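Local coordinates for protein cysteine desulfurase (PDB 6A6E) that catalyses the pyridoxal-phosphate-dependent removal of sulfur from cysteine, probably supplying it to the Suf system, at residues Q185-Q191 with S341-S347; A212-P216 with V231-I237. All blocks are in the same frame, centred on the assembly; numbering follows the deposited sequence.

Interaction 1: Q185-Q191 with S341-S347; sequences QSNVTGQ and SHKSLVS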
loop_
_atom_site.group_PDB
_atom_site.type_symbol
_atom_site.label_atom_id
_atom_site.label_comp_id
_atom_site.label_asym_id
_atom_site.label_seq_id
_atom_site.Cartn_x
_atom_site.Cartn_y
_atom_site.Cartn_z
ATOM N N GLN A 185 6.408 -13.570 17.327
ATOM C CA GLN A 185 5.809 -13.313 18.646
ATOM C C GLN A 185 4.308 -13.159 18.497
ATOM O O GLN A 185 3.853 -12.390 17.621
ATOM C CB GLN A 185 6.356 -12.007 19.235
ATOM C CG GLN A 185 5.703 -11.586 20.557
ATOM C CD GLN A 185 6.172 -10.238 21.048
ATOM O OE1 GLN A 185 6.797 -9.500 20.313
ATOM N NE2 GLN A 185 5.915 -9.928 22.292
ATOM N N SER A 186 3.538 -13.861 19.343
ATOM C CA SER A 186 2.081 -13.860 19.277
ATOM C C SER A 186 1.547 -12.523 19.728
ATOM O O SER A 186 2.016 -11.948 20.720
ATOM C CB SER A 186 1.464 -15.003 20.097
ATOM O OG SER A 186 0.045 -14.860 20.269
ATOM N N ASN A 187 0.569 -12.052 18.958
ATOM C CA ASN A 187 -0.183 -10.845 19.257
ATOM C C ASN A 187 -1.257 -11.074 20.339
ATOM O O ASN A 187 -1.927 -10.124 20.695
ATOM C CB ASN A 187 -0.879 -10.293 17.992
ATOM C CG ASN A 187 -2.020 -11.156 17.517
ATOM O OD1 ASN A 187 -1.869 -12.356 17.401
ATOM N ND2 ASN A 187 -3.181 -10.547 17.216
ATOM N N VAL A 188 -1.404 -12.316 20.819
ATOM C CA VAL A 188 -2.359 -12.691 21.899
ATOM C C VAL A 188 -1.681 -13.244 23.170
ATOM O O VAL A 188 -1.918 -12.750 24.274
ATOM C CB VAL A 188 -3.355 -13.732 21.391
ATOM C CG1 VAL A 188 -4.289 -14.169 22.513
ATOM C CG2 VAL A 188 -4.204 -13.138 20.258
ATOM N N THR A 189 -0.791 -14.209 23.004
ATOM C CA THR A 189 -0.069 -14.751 24.150
ATOM C C THR A 189 1.108 -13.943 24.583
ATOM O O THR A 189 1.559 -14.089 25.720
ATOM C CB THR A 189 0.391 -16.173 23.925
ATOM O OG1 THR A 189 1.499 -16.193 22.994
ATOM C CG2 THR A 189 -0.724 -17.024 23.444
ATOM N N GLY A 190 1.646 -13.097 23.694
ATOM C CA GLY A 190 2.866 -12.301 24.002
ATOM C C GLY A 190 4.145 -13.145 23.889
ATOM O O GLY A 190 5.243 -12.663 24.146
ATOM N N GLN A 191 4.028 -14.415 23.519
ATOM C CA GLN A 191 5.194 -15.307 23.544
ATOM C C GLN A 191 6.156 -15.024 22.382
ATOM O O GLN A 191 5.775 -15.195 21.209
ATOM C CB GLN A 191 4.774 -16.789 23.463
ATOM C CG GLN A 191 5.980 -17.718 23.626
ATOM C CD GLN A 191 5.691 -19.184 23.464
ATOM O OE1 GLN A 191 4.571 -19.573 23.159
ATOM N NE2 GLN A 191 6.748 -20.021 23.607
ATOM N N SER A 341 9.869 -15.391 28.106
ATOM C CA SER A 341 9.394 -15.329 26.717
ATOM C C SER A 341 8.167 -14.385 26.527
ATOM O O SER A 341 7.903 -13.943 25.390
ATOM C CB SER A 341 9.090 -16.722 26.126
ATOM O OG SER A 341 7.798 -17.215 26.539
ATOM N N HIS A 342 7.460 -14.045 27.603
ATOM C CA HIS A 342 6.221 -13.265 27.488
ATOM C C HIS A 342 6.584 -11.805 27.438
ATOM O O HIS A 342 7.142 -11.289 28.389
ATOM C CB HIS A 342 5.295 -13.543 28.693
ATOM C CG HIS A 342 3.885 -13.061 28.509
ATOM N ND1 HIS A 342 2.797 -13.870 28.756
ATOM C CD2 HIS A 342 3.386 -11.858 28.117
ATOM C CE1 HIS A 342 1.684 -13.192 28.502
ATOM N NE2 HIS A 342 2.015 -11.971 28.114
ATOM N N LYS A 343 6.331 -11.126 26.327
ATOM C CA LYS A 343 6.664 -9.703 26.232
ATOM C C LYS A 343 5.568 -8.914 25.587
ATOM O O LYS A 343 4.703 -9.490 25.001
ATOM C CB LYS A 343 7.948 -9.545 25.391
ATOM C CG LYS A 343 9.193 -10.160 26.062
ATOM C CD LYS A 343 9.814 -9.126 26.976
ATOM C CE LYS A 343 10.956 -9.615 27.878
ATOM N NZ LYS A 343 10.664 -10.816 28.711
ATOM N N SER A 344 5.586 -7.594 25.781
ATOM C CA SER A 344 4.814 -6.587 25.012
ATOM C C SER A 344 3.376 -6.434 25.439
ATOM O O SER A 344 2.848 -5.313 25.390
ATOM C CB SER A 344 4.699 -6.921 23.508
ATOM O OG SER A 344 5.911 -6.801 22.938
ATOM N N LEU A 345 2.723 -7.550 25.740
ATOM C CA LEU A 345 1.284 -7.555 25.911
ATOM C C LEU A 345 0.756 -8.684 26.781
ATOM O O LEU A 345 1.361 -9.752 26.860
ATOM C CB LEU A 345 0.633 -7.667 24.519
ATOM C CG LEU A 345 0.943 -8.939 23.705
ATOM C CD1 LEU A 345 -0.071 -10.017 23.993
ATOM C CD2 LEU A 345 1.063 -8.689 22.180
ATOM N N VAL A 346 -0.428 -8.430 27.358
ATOM C CA VAL A 346 -1.123 -9.355 28.205
ATOM C C VAL A 346 -2.558 -9.442 27.785
ATOM O O VAL A 346 -3.266 -8.451 27.806
ATOM C CB VAL A 346 -1.046 -8.877 29.682
ATOM C CG1 VAL A 346 -1.795 -9.838 30.644
ATOM C CG2 VAL A 346 0.396 -8.865 30.062
ATOM N N SER A 347 -2.966 -10.630 27.385
ATOM C CA SER A 347 -4.340 -10.916 27.079
ATOM C C SER A 347 -4.935 -11.569 28.337
ATOM O O SER A 347 -4.271 -12.429 28.961
ATOM C CB SER A 347 -4.456 -11.852 25.877
ATOM O OG SER A 347 -4.074 -11.111 24.667
HETATM O O HOH W 1 -1.104 -12.635 26.944
#
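Leu345 lays its two methyl branches over the backbone of the 185-191 turn: CD1 lies 3.3 Å from Val188 O, while CD2 faces the carbonyl oxygens of Ser186 and Asn187. With CG between the backbone N and the carbonyl carbon (chi1 62°) and chi2 at 90°, both methyls turn into this bend. The bend is an ST turn and ST motif, with Ser186 OG accepting from the amides of Val188 and Thr189. At Gly190, phi is positive and no side chain intervenes, so Leu345 CG approaches Gly190 CA to 3.9 Å.

Polar bonds fasten the turn at several points. Lys343 N donates to Gly190 O at 2.9 Å, almost straight (172°), beside the single bridge between Gln191 and His342. Val188 O is gripped twice: Ser347 OG reaches one of its lone pairs at 2.7 Å, in the carbonyl plane, and a water held by Ser347 N donates to it as well. Gln185, extended beyond CG, adds a weak bond from NE2 to Ser344 OG, while its OE1 is taken by His217. The His342 imidazole has Thr189 O above one face, 2.9 Å from CE1 near the rim. NE2 of His342 donates within the ring plane to Leu345 O at 2.6 Å, and ND1 bonds to Pro337 O; with a carbonyl at each nitrogen, the ring may tend toward the protonated state. The turn also carries Gln185 and Asn187 of the PLP pocket, with Asn187 ND2 bonded to His375 O.

The loop after strand 179-183 of the seven-stranded cofactor-domain sheet is thus joined to strand 345-350 of the smaller sheet, where that strand runs between 396-400 and 332-334. Helix 308-327 covers His342 and Val346, and helix 378-387 packs against Val188.

Interaction 2: A212-P216 with V231-I237; sequences AQLVP and VFSGHKI. With PLP (pyridoxal-5'-phosphate), chain E.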
loop_
_atom_site.group_PDB
_atom_site.type_symbol
_atom_site.label_atom_id
_atom_site.label_comp_id
_atom_site.label_asym_id
_atom_site.label_seq_id
_atom_site.Cartn_x
_atom_site.Cartn_y
_atom_site.Cartn_z
ATOM N N ALA A 212 5.548 -9.188 12.725
ATOM C CA ALA A 212 4.809 -7.893 12.934
ATOM C C ALA A 212 4.895 -7.369 14.361
ATOM O O ALA A 212 4.958 -6.138 14.578
ATOM C CB ALA A 212 3.340 -7.996 12.504
ATOM N N GLN A 213 4.825 -8.269 15.352
ATOM C CA GLN A 213 4.847 -7.863 16.774
ATOM C C GLN A 213 6.268 -7.834 17.334
ATOM O O GLN A 213 6.517 -7.127 18.297
ATOM C CB GLN A 213 4.075 -8.795 17.685
ATOM C CG GLN A 213 2.617 -8.807 17.567
ATOM C CD GLN A 213 1.975 -7.490 17.921
ATOM O OE1 GLN A 213 2.443 -6.744 18.809
ATOM N NE2 GLN A 213 0.885 -7.183 17.207
ATOM N N LEU A 214 7.169 -8.633 16.765
ATOM C CA LEU A 214 8.544 -8.773 17.265
ATOM C C LEU A 214 9.443 -7.618 16.873
ATOM O O LEU A 214 10.193 -7.014 17.714
ATOM C CB LEU A 214 9.115 -10.082 16.723
ATOM C CG LEU A 214 10.546 -10.435 17.146
ATOM C CD1 LEU A 214 10.552 -10.687 18.647
ATOM C CD2 LEU A 214 11.098 -11.643 16.399
ATOM N N VAL A 215 9.392 -7.261 15.587
ATOM C CA VAL A 215 10.385 -6.307 15.037
ATOM C C VAL A 215 10.341 -4.945 15.707
ATOM O O VAL A 215 11.375 -4.305 15.875
ATOM C CB VAL A 215 10.246 -6.213 13.486
ATOM C CG1 VAL A 215 10.910 -4.942 12.903
ATOM C CG2 VAL A 215 10.774 -7.493 12.848
ATOM N N PRO A 216 9.158 -4.474 16.112
ATOM C CA PRO A 216 9.101 -3.152 16.734
ATOM C C PRO A 216 9.851 -2.968 18.059
ATOM O O PRO A 216 10.145 -1.836 18.437
ATOM C CB PRO A 216 7.607 -2.983 17.030
ATOM C CG PRO A 216 6.914 -3.810 15.990
ATOM C CD PRO A 216 7.804 -5.014 15.871
ATOM N N VAL A 231 8.686 -10.841 7.407
ATOM C CA VAL A 231 7.792 -9.751 7.079
ATOM C C VAL A 231 7.448 -8.909 8.317
ATOM O O VAL A 231 7.318 -9.452 9.406
ATOM C CB VAL A 231 6.518 -10.285 6.437
ATOM C CG1 VAL A 231 6.823 -10.938 5.077
ATOM C CG2 VAL A 231 5.768 -11.271 7.332
ATOM N N PHE A 232 7.227 -7.609 8.141
ATOM C CA PHE A 232 6.671 -6.800 9.200
ATOM C C PHE A 232 5.960 -5.558 8.615
ATOM O O PHE A 232 6.101 -5.273 7.413
ATOM C CB PHE A 232 7.782 -6.447 10.249
ATOM C CG PHE A 232 8.835 -5.438 9.779
ATOM C CD1 PHE A 232 10.023 -5.849 9.184
ATOM C CD2 PHE A 232 8.656 -4.081 10.016
ATOM C CE1 PHE A 232 10.978 -4.922 8.779
ATOM C CE2 PHE A 232 9.596 -3.170 9.629
ATOM C CZ PHE A 232 10.789 -3.597 9.023
ATOM N N SER A 233 5.268 -4.800 9.479
ATOM C CA SER A 233 4.475 -3.655 9.080
ATOM C C SER A 233 5.019 -2.399 9.734
ATOM O O SER A 233 5.303 -2.362 10.969
ATOM C CB SER A 233 3.013 -3.817 9.520
ATOM O OG SER A 233 2.356 -4.944 8.939
ATOM N N GLY A 234 5.085 -1.333 8.920
ATOM C CA GLY A 234 5.552 -0.038 9.376
ATOM C C GLY A 234 4.758 0.576 10.518
ATOM O O GLY A 234 5.360 1.223 11.417
ATOM N N HIS A 235 3.428 0.388 10.485
ATOM C CA HIS A 235 2.513 1.146 11.389
ATOM C C HIS A 235 2.627 0.689 12.848
ATOM O O HIS A 235 2.207 1.447 13.736
ATOM C CB HIS A 235 1.026 1.152 10.968
ATOM C CG HIS A 235 0.374 -0.202 11.022
ATOM N ND1 HIS A 235 -0.399 -0.614 12.093
ATOM C CD2 HIS A 235 0.354 -1.218 10.116
ATOM C CE1 HIS A 235 -0.816 -1.854 11.864
ATOM N NE2 HIS A 235 -0.356 -2.242 10.674
ATOM N N LYS A 236 3.182 -0.519 13.046
ATOM C CA LYS A 236 3.470 -1.062 14.349
ATOM C C LYS A 236 4.816 -0.693 14.974
ATOM O O LYS A 236 5.035 -1.011 16.152
ATOM C CB LYS A 236 3.266 -2.583 14.410
ATOM C CG LYS A 236 1.786 -2.966 14.260
ATOM C CD LYS A 236 1.578 -4.468 14.438
ATOM C CE LYS A 236 0.157 -4.842 14.100
ATOM N NZ LYS A 236 0.034 -6.336 14.106
ATOM N N ILE A 237 5.643 0.060 14.240
ATOM C CA ILE A 237 6.904 0.538 14.735
ATOM C C ILE A 237 7.005 2.052 14.643
ATOM O O ILE A 237 8.016 2.579 14.134
ATOM C CB ILE A 237 8.047 -0.237 14.023
ATOM C CG1 ILE A 237 9.410 0.048 14.676
ATOM C CG2 ILE A 237 8.094 -0.003 12.533
ATOM C CD1 ILE A 237 10.565 -0.818 14.166
HETATM N N1 PLP E . 0.774 -10.864 12.444
HETATM C C2 PLP E . 0.902 -10.423 13.668
HETATM C C2A PLP E . 1.463 -11.302 14.734
HETATM C C3 PLP E . 0.435 -9.064 13.943
HETATM O O3 PLP E . 0.528 -8.617 15.183
HETATM C C4 PLP E . -0.080 -8.224 12.863
HETATM C C4A PLP E . -0.473 -6.838 13.037
HETATM C C5 PLP E . -0.210 -8.838 11.537
HETATM C C6 PLP E . 0.231 -10.123 11.437
HETATM C C5A PLP E . -0.823 -8.097 10.344
HETATM O O4P PLP E . -0.356 -6.796 10.019
HETATM P P PLP E . -1.046 -5.760 8.978
HETATM O O1P PLP E . -0.981 -6.338 7.621
HETATM O O2P PLP E . -2.405 -5.574 9.587
HETATM O O3P PLP E . -0.119 -4.592 9.134
HETATM O O HOH W 2 5.619 -4.790 12.388
#
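Val231 O, opening the segment in the seven-stranded sheet of a fold-type I PLP enzyme, lies 3.8 Å from Ala212 N, too far for a bond; Asp210 holds that N. The walk from here to Ile237 passes through the hallmark of that fold, a lysine joined to the cofactor just beyond a strand end. Phe232 turns the other way and offers a ring face to Val215, whose CG1 stands 3.7 Å from the ring centroid and only 9° off the normal, a clear CH-pi contact. At Ser233 the backbone N holds a water that donates to Ala212 O, bridging the two segments. The Ser233 hydroxyl OG donates to phosphate oxygen O3P at 2.5 Å and also bonds to Thr103.

His235 meets the same oxygen with its ring edge: NE2 donates to O3P at 2.8 Å, while ND1 is bonded to Ser42, a second-shell partner that fixes the rotation of the imidazole. Lys236 then runs back, extended beyond CG, past Ala212 O to the cofactor, where NZ is bonded to C4A at 1.3 Å as expected for the internal aldimine. The 212-216 segment dresses the pyridine from its own side. Ala212 CB lies over the ring face, 3.4 Å from C3, and Gln213, bent at chi2 (-63°), brings NE2 within 2.5 Å of phenolic O3; this amide nitrogen also donates to Ala40 O. Beyond the cofactor, the Pro216 ring rests its CB and CG on Lys236 O. Last comes Ile237, pressing CD1 against Pro216 CA at 3.8 Å.

How the interactions relate
Both contacts are buried: interaction 2 lies about 3 Å from the centre of the chain, interaction 1 about 12 Å, with 14 Å between their centres. Interaction 2 joins the loop after strand 206-210 to strand 229-233 and the turn beyond, and is nested within the long loop closed by interaction 1, which joins a loop leaving the seven-stranded sheet to a strand of the other sheet. Their chemistry follows. Direct hydrogen bonds tie the segments of interaction 1, whereas those of interaction 2 meet through apolar packing, a water and the shared cofactor. The two meet at the PLP pocket, where Gln185 OE1 packs 3.1 Å from Gln213 O and Asn187 CB 3.7 Å from Gln213 NE2.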